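Local coordinates for protein 5-carboxyvanillate decarboxylase (Sphingomonas paucimobilis, PDB 4L6D) that probably decarboxylates 5-carboxyvanillate to vanillate, as a manganese-binding enzyme of the amidohydrolase superfamily, at residues 176-179 / 180-184; 205-208 / 209-213; 230-233 / 234-238; 285-289 / 290-294. All blocks are in the same frame, centred on the assembly; numbering follows the deposited sequence.

Contacts 1, 2 and 3 are buried, whereas contact 4 is partly open, with Glu290 at the surface; all four come within reach of the second subunit. They follow one another along the barrel: a loop after strand 171-174, the end of helix 197-211, the entry to helix 236-249, and the passage from helix 277-287 to strand 292-293. Contact 3 is the middle member of a packed row: its Ile232 CD1 lies 3.7 Å from Ala206 CB, and its Leu236 CD1 lies 3.9 Å from Leu287 CD2. Contact 1 touches none of the others and adds a serine hydroxyl and a bridging water to its turn. Contact 2 is regular helix; contacts 3 and 4 join tight turns to apolar packing.

Contact 1: residues 176-179 / 180-184; sequences RAPS and KQIDR
The loop that leaves barrel strand 171-174 folds into a beta turn at Ser179-Ile182, joined by an ST turn in which the Ser179 hydroxyl takes the place of a backbone acceptor. Ile182 N gives the main bond to Ser179 O (3.0 Å, 157° at the hydrogen), arriving well above the carbonyl plane. Asp183 N adds a weak, strongly bent bond to the same oxygen. With chi1 at 78°, Ser179 OG is tucked between its own N and carbonyl carbon, where it meets Gln181 N at 3.1 Å; the same hydroxyl is hydrogen-bonded to Tyr151 OH. Behind the turn, Ile182 folds its CD1 back against Pro178, reaching the ring's CB at 3.7 Å. A water ties the other flank, bridging Pro178 O (2.8 Å) and Asp183 OD2 (2.7 Å), while Asp183 CB packs against Ser179 O. Outside the turn, Asp149 OD1 receives Lys180 N, and Gln181 and Ile182 pack on Ala185 of the second subunit. Serine thus serves the turn twice, through carbonyl and hydroxyl, and the Tyr151 bond ties the hydroxyl's position to a neighbouring loop, so that this buried bend near the subunit interface is held largely by polar contacts.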
loop_
_atom_site.group_PDB
_atom_site.type_symbol
_atom_site.label_atom_id
_atom_site.label_comp_id
_atom_site.label_asym_id
_atom_site.label_seq_id
_atom_site.Cartn_x
_atom_site.Cartn_y
_atom_site.Cartn_z
ATOM N N ARG A 176 7.037 12.148 -0.728
ATOM C CA ARG A 176 7.155 12.952 -1.941
ATOM C C ARG A 176 6.632 12.041 -3.046
ATOM O O ARG A 176 6.192 10.925 -2.777
ATOM C CB ARG A 176 8.596 13.427 -2.191
ATOM C CG ARG A 176 9.602 12.295 -2.339
ATOM C CD ARG A 176 11.009 12.800 -2.576
ATOM N NE ARG A 176 11.169 13.420 -3.887
ATOM C CZ ARG A 176 12.344 13.744 -4.409
ATOM N NH1 ARG A 176 13.452 13.524 -3.710
ATOM N NH2 ARG A 176 12.408 14.295 -5.616
ATOM N N ALA A 177 6.656 12.510 -4.282
ATOM C CA ALA A 177 6.155 11.683 -5.370
ATOM C C ALA A 177 7.023 10.434 -5.564
ATOM O O ALA A 177 8.232 10.457 -5.291
ATOM C CB ALA A 177 6.099 12.496 -6.667
ATOM N N PRO A 178 6.404 9.342 -6.045
ATOM C CA PRO A 178 7.129 8.131 -6.439
ATOM C C PRO A 178 8.448 8.411 -7.166
ATOM O O PRO A 178 8.490 9.209 -8.105
ATOM C CB PRO A 178 6.139 7.445 -7.367
ATOM C CG PRO A 178 4.801 7.768 -6.719
ATOM C CD PRO A 178 4.944 9.169 -6.174
ATOM N N SER A 179 9.508 7.737 -6.726
ATOM C CA SER A 179 10.830 7.875 -7.337
ATOM C C SER A 179 10.844 7.325 -8.750
ATOM O O SER A 179 9.877 6.712 -9.212
ATOM C CB SER A 179 11.879 7.115 -6.523
ATOM O OG SER A 179 11.804 5.722 -6.804
ATOM N N LYS A 180 11.970 7.506 -9.429
ATOM C CA LYS A 180 12.101 7.037 -10.804
ATOM C C LYS A 180 12.033 5.514 -10.890
ATOM O O LYS A 180 11.761 4.960 -11.955
ATOM C CB LYS A 180 13.381 7.574 -11.457
ATOM C CG LYS A 180 13.367 9.070 -11.735
ATOM C CD LYS A 180 14.675 9.535 -12.359
ATOM C CE LYS A 180 14.611 11.032 -12.623
ATOM N NZ LYS A 180 15.749 11.509 -13.445
ATOM N N GLN A 181 12.248 4.837 -9.767
ATOM C CA GLN A 181 12.150 3.387 -9.747
ATOM C C GLN A 181 10.724 2.928 -10.000
ATOM O O GLN A 181 10.505 1.829 -10.516
ATOM C CB GLN A 181 12.626 2.845 -8.402
ATOM C CG GLN A 181 14.082 3.196 -8.099
ATOM C CD GLN A 181 14.680 2.295 -7.037
ATOM O OE1 GLN A 181 14.425 1.089 -7.018
ATOM N NE2 GLN A 181 15.491 2.868 -6.159
ATOM N N ILE A 182 9.752 3.761 -9.629
ATOM C CA ILE A 182 8.352 3.343 -9.672
ATOM C C ILE A 182 7.405 4.337 -10.357
ATOM O O ILE A 182 6.215 4.051 -10.500
ATOM C CB ILE A 182 7.801 3.030 -8.256
ATOM C CG1 ILE A 182 7.985 4.237 -7.322
ATOM C CG2 ILE A 182 8.495 1.808 -7.682
ATOM C CD1 ILE A 182 7.138 4.176 -6.047
ATOM N N ASP A 183 7.909 5.488 -10.795
ATOM C CA ASP A 183 6.995 6.546 -11.229
ATOM C C ASP A 183 6.167 6.292 -12.490
ATOM O O ASP A 183 5.153 6.952 -12.685
ATOM C CB ASP A 183 7.684 7.924 -11.297
ATOM C CG ASP A 183 8.788 7.996 -12.340
ATOM O OD1 ASP A 183 8.839 7.172 -13.271
ATOM O OD2 ASP A 183 9.621 8.912 -12.225
ATOM N N ARG A 184 6.580 5.346 -13.334
ATOM C CA ARG A 184 5.863 5.071 -14.583
ATOM C C ARG A 184 4.379 4.766 -14.351
ATOM O O ARG A 184 3.532 5.128 -15.171
ATOM C CB ARG A 184 6.522 3.911 -15.338
ATOM C CG ARG A 184 7.737 4.292 -16.169
ATOM C CD ARG A 184 8.404 3.049 -16.784
ATOM N NE ARG A 184 7.454 2.190 -17.496
ATOM C CZ ARG A 184 7.718 0.948 -17.902
ATOM N NH1 ARG A 184 8.909 0.410 -17.668
ATOM N NH2 ARG A 184 6.793 0.238 -18.538
HETATM O O HOH W 1 10.114 10.365 -10.015
#

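Contact 2: residues 205-208 / 209-213; sequences NAVR and MILSG
Residues 205-212 carry regular i to i+4 bonding, from Met209 N to Asn205 O through to Ser212 N to Arg208 O, the last turns of helix 197-211 in the amidohydrolase barrel. The straightest of these runs from Leu211 N to Val207 O (2.9 Å, 174° at the hydrogen), while the final one, Ser212 N to Arg208 O, bends to 142°. There the helix closes in a Schellman motif, with Gly213 at positive phi; Gly213 N also bonds to Ile210 O at 3.1 Å. At that backbone angle a side chain would press on the preceding carbonyl oxygen, which suits glycine.

Along the flanks, Val207 and Leu211 run side by side and point the same way, CG1 of the valine lying 3.8 Å from CD1 of the leucine. On another flank the Met209 thioether slants past the Asn205 amide, with SD 4.0 Å from OD1, and its CG rests on Asn205 O. The amide itself is held elsewhere, OD1 by Tyr152 N and ND2 by Ser145 OG. Arg208 forms salt bridges with Asp153 and with Asp188 of the second subunit, while Met209 and Ile210 pack on helix 214-217. At the closing turn Ser212 OG, placed between its own N and carbonyl carbon (chi1 72°), donates to Met209 O at 2.9 Å from above the carbonyl plane.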
loop_
_atom_site.group_PDB
_atom_site.type_symbol
_atom_site.label_atom_id
_atom_site.label_comp_id
_atom_site.label_asym_id
_atom_site.label_seq_id
_atom_site.Cartn_x
_atom_site.Cartn_y
_atom_site.Cartn_z
ATOM N N ASN A 205 9.646 2.795 0.919
ATOM C CA ASN A 205 10.883 3.254 1.536
ATOM C C ASN A 205 11.013 2.637 2.934
ATOM O O ASN A 205 12.007 1.970 3.254
ATOM C CB ASN A 205 10.860 4.788 1.608
ATOM C CG ASN A 205 12.244 5.403 1.815
ATOM O OD1 ASN A 205 13.201 4.725 2.176
ATOM N ND2 ASN A 205 12.342 6.714 1.570
ATOM N N ALA A 206 9.980 2.804 3.755
ATOM C CA ALA A 206 10.037 2.297 5.118
ATOM C C ALA A 206 10.172 0.774 5.204
ATOM O O ALA A 206 10.890 0.254 6.073
ATOM C CB ALA A 206 8.828 2.778 5.919
ATOM N N VAL A 207 9.468 0.056 4.331
ATOM C CA VAL A 207 9.590 -1.399 4.331
ATOM C C VAL A 207 11.017 -1.831 3.959
ATOM O O VAL A 207 11.567 -2.749 4.567
ATOM C CB VAL A 207 8.532 -2.046 3.412
ATOM C CG1 VAL A 207 8.812 -3.533 3.209
ATOM C CG2 VAL A 207 7.150 -1.839 4.009
ATOM N N ARG A 208 11.626 -1.155 2.985
ATOM C CA ARG A 208 13.014 -1.439 2.630
ATOM C C ARG A 208 13.919 -1.191 3.834
ATOM O O ARG A 208 14.833 -1.968 4.103
ATOM C CB ARG A 208 13.492 -0.580 1.450
ATOM C CG ARG A 208 12.809 -0.886 0.120
ATOM C CD ARG A 208 13.340 0.047 -0.989
ATOM N NE ARG A 208 14.754 -0.227 -1.252
ATOM C CZ ARG A 208 15.201 -1.015 -2.222
ATOM N NH1 ARG A 208 14.357 -1.564 -3.089
ATOM N NH2 ARG A 208 16.500 -1.245 -2.341
ATOM N N MET A 209 13.652 -0.111 4.565
ATOM C CA MET A 209 14.458 0.197 5.753
ATOM C C MET A 209 14.383 -0.933 6.766
ATOM O O MET A 209 15.406 -1.413 7.260
ATOM C CB MET A 209 14.002 1.509 6.402
ATOM C CG MET A 209 14.318 2.754 5.568
ATOM S SD MET A 209 13.443 4.231 6.127
ATOM C CE MET A 209 14.364 4.672 7.599
ATOM N N ILE A 210 13.165 -1.381 7.057
ATOM C CA ILE A 210 12.993 -2.464 8.010
ATOM C C ILE A 210 13.653 -3.759 7.535
ATOM O O ILE A 210 14.437 -4.365 8.267
ATOM C CB ILE A 210 11.503 -2.702 8.291
ATOM C CG1 ILE A 210 10.912 -1.488 9.019
ATOM C CG2 ILE A 210 11.292 -3.962 9.118
ATOM C CD1 ILE A 210 9.403 -1.517 9.121
ATOM N N LEU A 211 13.329 -4.190 6.321
ATOM C CA LEU A 211 13.823 -5.473 5.833
ATOM C C LEU A 211 15.334 -5.516 5.636
ATOM O O LEU A 211 15.936 -6.588 5.704
ATOM C CB LEU A 211 13.105 -5.892 4.541
ATOM C CG LEU A 211 11.612 -6.198 4.701
ATOM C CD1 LEU A 211 11.020 -6.614 3.360
ATOM C CD2 LEU A 211 11.357 -7.270 5.756
ATOM N N SER A 212 15.948 -4.352 5.418
ATOM C CA SER A 212 17.390 -4.282 5.221
ATOM C C SER A 212 18.163 -4.421 6.528
ATOM O O SER A 212 19.382 -4.591 6.509
ATOM C CB SER A 212 17.787 -2.967 4.554
ATOM O OG SER A 212 17.658 -1.897 5.472
ATOM N N GLY A 213 17.462 -4.338 7.660
ATOM C CA GLY A 213 18.115 -4.440 8.955
ATOM C C GLY A 213 18.643 -3.122 9.484
ATOM O O GLY A 213 19.477 -3.095 10.389
#

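Contact 3: residues 230-233 / 234-238; sequences EAIP and FWLWR. With VNL (4-hydroxy-3-methoxybenzoate), chain L.
Phe234 N donates to Ala231 O at 2.9 Å (141° at the hydrogen), and one residue on Trp235 N reaches Ile232 O at 3.0 Å. These overlapping i to i+3 turns carry the chain from helix 226-230 into helix 236-249 of the barrel. Trp235, with CG anti to its carbonyl carbon (chi1 -70°), brings its indole CD1 to 3.3 Å from Ala231 O, and the ring meets Trp196 of the second subunit edge-to-face. Leu236 leans back over the turn: its CG sits 3.4 Å from Pro233 O, and the Leu236 and Ile232 side chains cross at about a right angle, CD2 and CG2 4.1 Å apart. Pro233 O itself is hydrogen-bonded to Tyr282 OH. Beyond the turn a vanillate lies in a pocket distinct from the one at the manganese site. Its ring carbon CM1 is 3.5 Å from Trp237 CA, and its ring carbon CO2 is 3.6 Å from Trp237 CD1, at the edge of the indole and near its plane. Asp240, Ser260 and Arg264 also belong to this pocket; with Leu236 CB beside the vanillate ring as well, the share of Leu236 and Trp237 is van der Waals contact.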
loop_
_atom_site.group_PDB
_atom_site.type_symbol
_atom_site.label_atom_id
_atom_site.label_comp_id
_atom_site.label_asym_id
_atom_site.label_seq_id
_atom_site.Cartn_x
_atom_site.Cartn_y
_atom_site.Cartn_z
ATOM N N GLU A 230 1.138 5.317 6.549
ATOM C CA GLU A 230 1.232 4.934 5.135
ATOM C C GLU A 230 0.771 3.496 4.921
ATOM O O GLU A 230 1.298 2.779 4.071
ATOM C CB GLU A 230 2.646 5.177 4.564
ATOM C CG GLU A 230 3.233 6.556 4.888
ATOM C CD GLU A 230 2.517 7.707 4.193
ATOM O OE1 GLU A 230 1.579 7.462 3.409
ATOM O OE2 GLU A 230 2.903 8.866 4.446
ATOM N N ALA A 231 -0.226 3.115 5.721
ATOM C CA ALA A 231 -0.886 1.799 5.706
ATOM C C ALA A 231 -0.051 0.621 6.180
ATOM O O ALA A 231 -0.561 -0.497 6.241
ATOM C CB ALA A 231 -1.543 1.491 4.344
ATOM N N ILE A 232 1.210 0.858 6.526
ATOM C CA ILE A 232 1.999 -0.235 7.094
ATOM C C ILE A 232 1.319 -0.927 8.308
ATOM O O ILE A 232 1.395 -2.156 8.438
ATOM C CB ILE A 232 3.467 0.172 7.363
ATOM C CG1 ILE A 232 4.159 0.489 6.031
ATOM C CG2 ILE A 232 4.201 -0.922 8.122
ATOM C CD1 ILE A 232 5.466 1.218 6.185
ATOM N N PRO A 233 0.612 -0.166 9.177
ATOM C CA PRO A 233 -0.057 -0.865 10.282
ATOM C C PRO A 233 -1.039 -1.945 9.807
ATOM O O PRO A 233 -1.266 -2.933 10.521
ATOM C CB PRO A 233 -0.819 0.258 10.984
ATOM C CG PRO A 233 0.056 1.479 10.760
ATOM C CD PRO A 233 0.574 1.302 9.357
ATOM N N PHE A 234 -1.616 -1.782 8.616
ATOM C CA PHE A 234 -2.597 -2.742 8.119
ATOM C C PHE A 234 -1.920 -4.024 7.663
ATOM O O PHE A 234 -2.527 -5.097 7.708
ATOM C CB PHE A 234 -3.410 -2.133 6.962
ATOM C CG PHE A 234 -4.741 -2.800 6.732
ATOM C CD1 PHE A 234 -5.738 -2.708 7.690
ATOM C CD2 PHE A 234 -5.010 -3.486 5.556
ATOM C CE1 PHE A 234 -6.976 -3.301 7.499
ATOM C CE2 PHE A 234 -6.261 -4.082 5.347
ATOM C CZ PHE A 234 -7.242 -3.985 6.323
ATOM N N TRP A 235 -0.661 -3.901 7.232
ATOM C CA TRP A 235 0.084 -5.019 6.630
ATOM C C TRP A 235 0.949 -5.832 7.600
ATOM O O TRP A 235 1.681 -6.724 7.165
ATOM C CB TRP A 235 1.009 -4.511 5.521
ATOM C CG TRP A 235 0.358 -4.005 4.257
ATOM C CD1 TRP A 235 0.189 -2.699 3.874
ATOM C CD2 TRP A 235 -0.148 -4.804 3.176
ATOM N NE1 TRP A 235 -0.406 -2.643 2.638
ATOM C CE2 TRP A 235 -0.611 -3.916 2.179
ATOM C CE3 TRP A 235 -0.253 -6.180 2.955
ATOM C CZ2 TRP A 235 -1.186 -4.357 0.990
ATOM C CZ3 TRP A 235 -0.832 -6.622 1.763
ATOM C CH2 TRP A 235 -1.285 -5.707 0.796
ATOM N N LEU A 236 0.909 -5.514 8.894
ATOM C CA LEU A 236 1.853 -6.110 9.849
ATOM C C LEU A 236 1.860 -7.636 9.875
ATOM O O LEU A 236 2.922 -8.254 9.915
ATOM C CB LEU A 236 1.587 -5.586 11.267
ATOM C CG LEU A 236 1.780 -4.075 11.462
ATOM C CD1 LEU A 236 1.470 -3.689 12.903
ATOM C CD2 LEU A 236 3.184 -3.606 11.057
ATOM N N TRP A 237 0.679 -8.244 9.878
ATOM C CA TRP A 237 0.634 -9.705 9.978
ATOM C C TRP A 237 1.317 -10.386 8.780
ATOM O O TRP A 237 2.102 -11.325 8.941
ATOM C CB TRP A 237 -0.809 -10.206 10.172
ATOM C CG TRP A 237 -0.855 -11.639 10.602
ATOM C CD1 TRP A 237 -0.878 -12.112 11.884
ATOM C CD2 TRP A 237 -0.836 -12.788 9.752
ATOM N NE1 TRP A 237 -0.886 -13.484 11.881
ATOM C CE2 TRP A 237 -0.864 -13.928 10.584
ATOM C CE3 TRP A 237 -0.805 -12.967 8.367
ATOM C CZ2 TRP A 237 -0.856 -15.227 10.076
ATOM C CZ3 TRP A 237 -0.803 -14.256 7.865
ATOM C CH2 TRP A 237 -0.821 -15.372 8.716
ATOM N N ARG A 238 1.027 -9.890 7.584
ATOM C CA ARG A 238 1.588 -10.439 6.352
ATOM C C ARG A 238 3.086 -10.179 6.226
ATOM O O ARG A 238 3.830 -11.048 5.781
ATOM C CB ARG A 238 0.838 -9.839 5.164
ATOM C CG ARG A 238 1.232 -10.348 3.776
ATOM C CD ARG A 238 -0.007 -10.248 2.908
ATOM N NE ARG A 238 0.162 -10.464 1.471
ATOM C CZ ARG A 238 0.202 -11.656 0.884
ATOM N NH1 ARG A 238 0.195 -12.772 1.610
ATOM N NH2 ARG A 238 0.290 -11.737 -0.442
HETATM C C1 VNL L . -0.432 -9.209 14.213
HETATM C CO1 VNL L . 0.544 -8.608 13.396
HETATM C CO2 VNL L . -0.172 -10.397 14.932
HETATM C CM1 VNL L . 1.819 -9.185 13.268
HETATM C CM2 VNL L . 1.084 -10.992 14.820
HETATM O OM VNL L . 1.454 -12.144 15.468
HETATM C CZ VNL L . 2.106 -10.369 13.961
HETATM C CC VNL L . -1.784 -8.570 14.333
HETATM C CV VNL L . 0.538 -12.812 16.352
HETATM O O1 VNL L . -1.889 -7.310 14.363
HETATM O O2 VNL L . -2.774 -9.342 14.404
HETATM O O3 VNL L . 3.282 -11.069 13.817
#

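Contact 4: residues 285-289 / 290-294; sequences EVLGP and ENVMW
The Leu287 side chain leaves the backbone toward the following turn, where its CB meets Asn291 CB at 3.9 Å. The leucine CG stands anti to the carbonyl carbon (chi1 -52°), and from this branch CD1 comes to 4.5 Å from Val292 CG2. Asn291 ND2 lies 3.4 Å from Leu287 O and is hydrogen-bonded to Arg264 O. Val292 keeps CG1 anti to its backbone N (chi1 -174°), leaving CG2 beside that N and 4.0 Å from Gly288 O.

These residues form the return half of a beta-alpha-beta crossover, in which helix 277-287 leads from strand 267-270 to the neighbouring parallel strand 292-293 of the barrel. Gly288 ends the helix at positive phi (95°), a value that favours a residue lacking a CB. Its O accepts Asn291 N at 3.1 Å, making the bond of a beta turn with Pro289 and Glu290 at its corners. Buried within this bend, Val292 N has no hydrogen-bond partner. Helix 317-331 covers another flank of the turn: Asn327 binds Pro289 O, Arg330 binds Glu290 O, and Met322 packs on both corner residues. On the helix side, Val286 touches a bound vanillate, and Ile269 of the preceding strand packs on both Leu287 and Val292.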
loop_
_atom_site.group_PDB
_atom_site.type_symbol
_atom_site.label_atom_id
_atom_site.label_comp_id
_atom_site.label_asym_id
_atom_site.label_seq_id
_atom_site.Cartn_x
_atom_site.Cartn_y
_atom_site.Cartn_z
ATOM N N GLU A 285 -5.220 -0.192 18.275
ATOM C CA GLU A 285 -5.256 -1.593 18.682
ATOM C C GLU A 285 -3.988 -2.382 18.353
ATOM O O GLU A 285 -3.535 -3.200 19.170
ATOM C CB GLU A 285 -6.471 -2.310 18.081
ATOM C CG GLU A 285 -6.535 -3.771 18.488
ATOM C CD GLU A 285 -7.699 -4.526 17.881
ATOM O OE1 GLU A 285 -8.571 -3.896 17.250
ATOM O OE2 GLU A 285 -7.732 -5.765 18.041
ATOM N N VAL A 286 -3.429 -2.168 17.162
ATOM C CA VAL A 286 -2.263 -2.940 16.736
ATOM C C VAL A 286 -0.922 -2.295 17.090
ATOM O O VAL A 286 0.080 -2.998 17.186
ATOM C CB VAL A 286 -2.300 -3.317 15.232
ATOM C CG1 VAL A 286 -3.592 -4.057 14.905
ATOM C CG2 VAL A 286 -2.128 -2.086 14.344
ATOM N N LEU A 287 -0.894 -0.974 17.269
ATOM C CA LEU A 287 0.357 -0.288 17.609
ATOM C C LEU A 287 0.473 0.115 19.067
ATOM O O LEU A 287 1.588 0.319 19.571
ATOM C CB LEU A 287 0.540 0.975 16.763
ATOM C CG LEU A 287 0.418 0.829 15.250
ATOM C CD1 LEU A 287 0.587 2.199 14.609
ATOM C CD2 LEU A 287 1.449 -0.164 14.684
ATOM N N GLY A 288 -0.661 0.231 19.747
ATOM C CA GLY A 288 -0.675 0.781 21.089
ATOM C C GLY A 288 -0.995 2.264 21.026
ATOM O O GLY A 288 -0.599 2.946 20.080
ATOM N N PRO A 289 -1.724 2.775 22.029
ATOM C CA PRO A 289 -2.122 4.186 22.028
ATOM C C PRO A 289 -0.944 5.170 22.103
ATOM O O PRO A 289 -1.120 6.313 21.699
ATOM C CB PRO A 289 -3.022 4.297 23.262
ATOM C CG PRO A 289 -2.581 3.150 24.161
ATOM C CD PRO A 289 -2.250 2.047 23.196
ATOM N N GLU A 290 0.221 4.745 22.588
ATOM C CA GLU A 290 1.390 5.628 22.652
ATOM C C GLU A 290 2.000 5.909 21.280
ATOM O O GLU A 290 2.820 6.808 21.156
ATOM C CB GLU A 290 2.462 5.035 23.567
ATOM C CG GLU A 290 2.100 5.026 25.026
ATOM C CD GLU A 290 3.038 4.144 25.827
ATOM O OE1 GLU A 290 3.005 2.908 25.631
ATOM O OE2 GLU A 290 3.818 4.690 26.635
ATOM N N ASN A 291 1.596 5.160 20.253
ATOM C CA ASN A 291 2.256 5.251 18.948
ATOM C C ASN A 291 1.448 5.971 17.866
ATOM O O ASN A 291 1.811 5.936 16.692
ATOM C CB ASN A 291 2.631 3.857 18.443
ATOM C CG ASN A 291 3.989 3.391 18.949
ATOM O OD1 ASN A 291 4.743 4.158 19.545
ATOM N ND2 ASN A 291 4.319 2.135 18.680
ATOM N N VAL A 292 0.356 6.620 18.259
ATOM C CA VAL A 292 -0.487 7.331 17.304
ATOM C C VAL A 292 -0.620 8.796 17.684
ATOM O O VAL A 292 -1.011 9.111 18.802
ATOM C CB VAL A 292 -1.893 6.704 17.214
ATOM C CG1 VAL A 292 -2.706 7.382 16.109
ATOM C CG2 VAL A 292 -1.791 5.198 16.973
ATOM N N MET A 293 -0.329 9.681 16.732
ATOM C CA MET A 293 -0.421 11.124 16.943
ATOM C C MET A 293 -1.384 11.763 15.966
ATOM O O MET A 293 -1.550 11.298 14.848
ATOM C CB MET A 293 0.948 11.767 16.756
ATOM C CG MET A 293 1.926 11.388 17.843
ATOM S SD MET A 293 3.590 12.020 17.551
ATOM C CE MET A 293 4.195 10.892 16.302
ATOM N N TRP A 294 -1.998 12.857 16.391
ATOM C CA TRP A 294 -2.885 13.614 15.524
ATOM C C TRP A 294 -2.111 14.598 14.640
ATOM O O TRP A 294 -1.050 15.104 15.022
ATOM C CB TRP A 294 -3.916 14.330 16.401
ATOM C CG TRP A 294 -4.866 15.217 15.662
ATOM C CD1 TRP A 294 -5.902 14.831 14.866
ATOM C CD2 TRP A 294 -4.861 16.646 15.662
ATOM N NE1 TRP A 294 -6.545 15.942 14.358
ATOM C CE2 TRP A 294 -5.927 17.068 14.846
ATOM C CE3 TRP A 294 -4.057 17.614 16.290
ATOM C CZ2 TRP A 294 -6.210 18.415 14.632
ATOM C CZ3 TRP A 294 -4.335 18.947 16.074
ATOM C CH2 TRP A 294 -5.407 19.336 15.254
#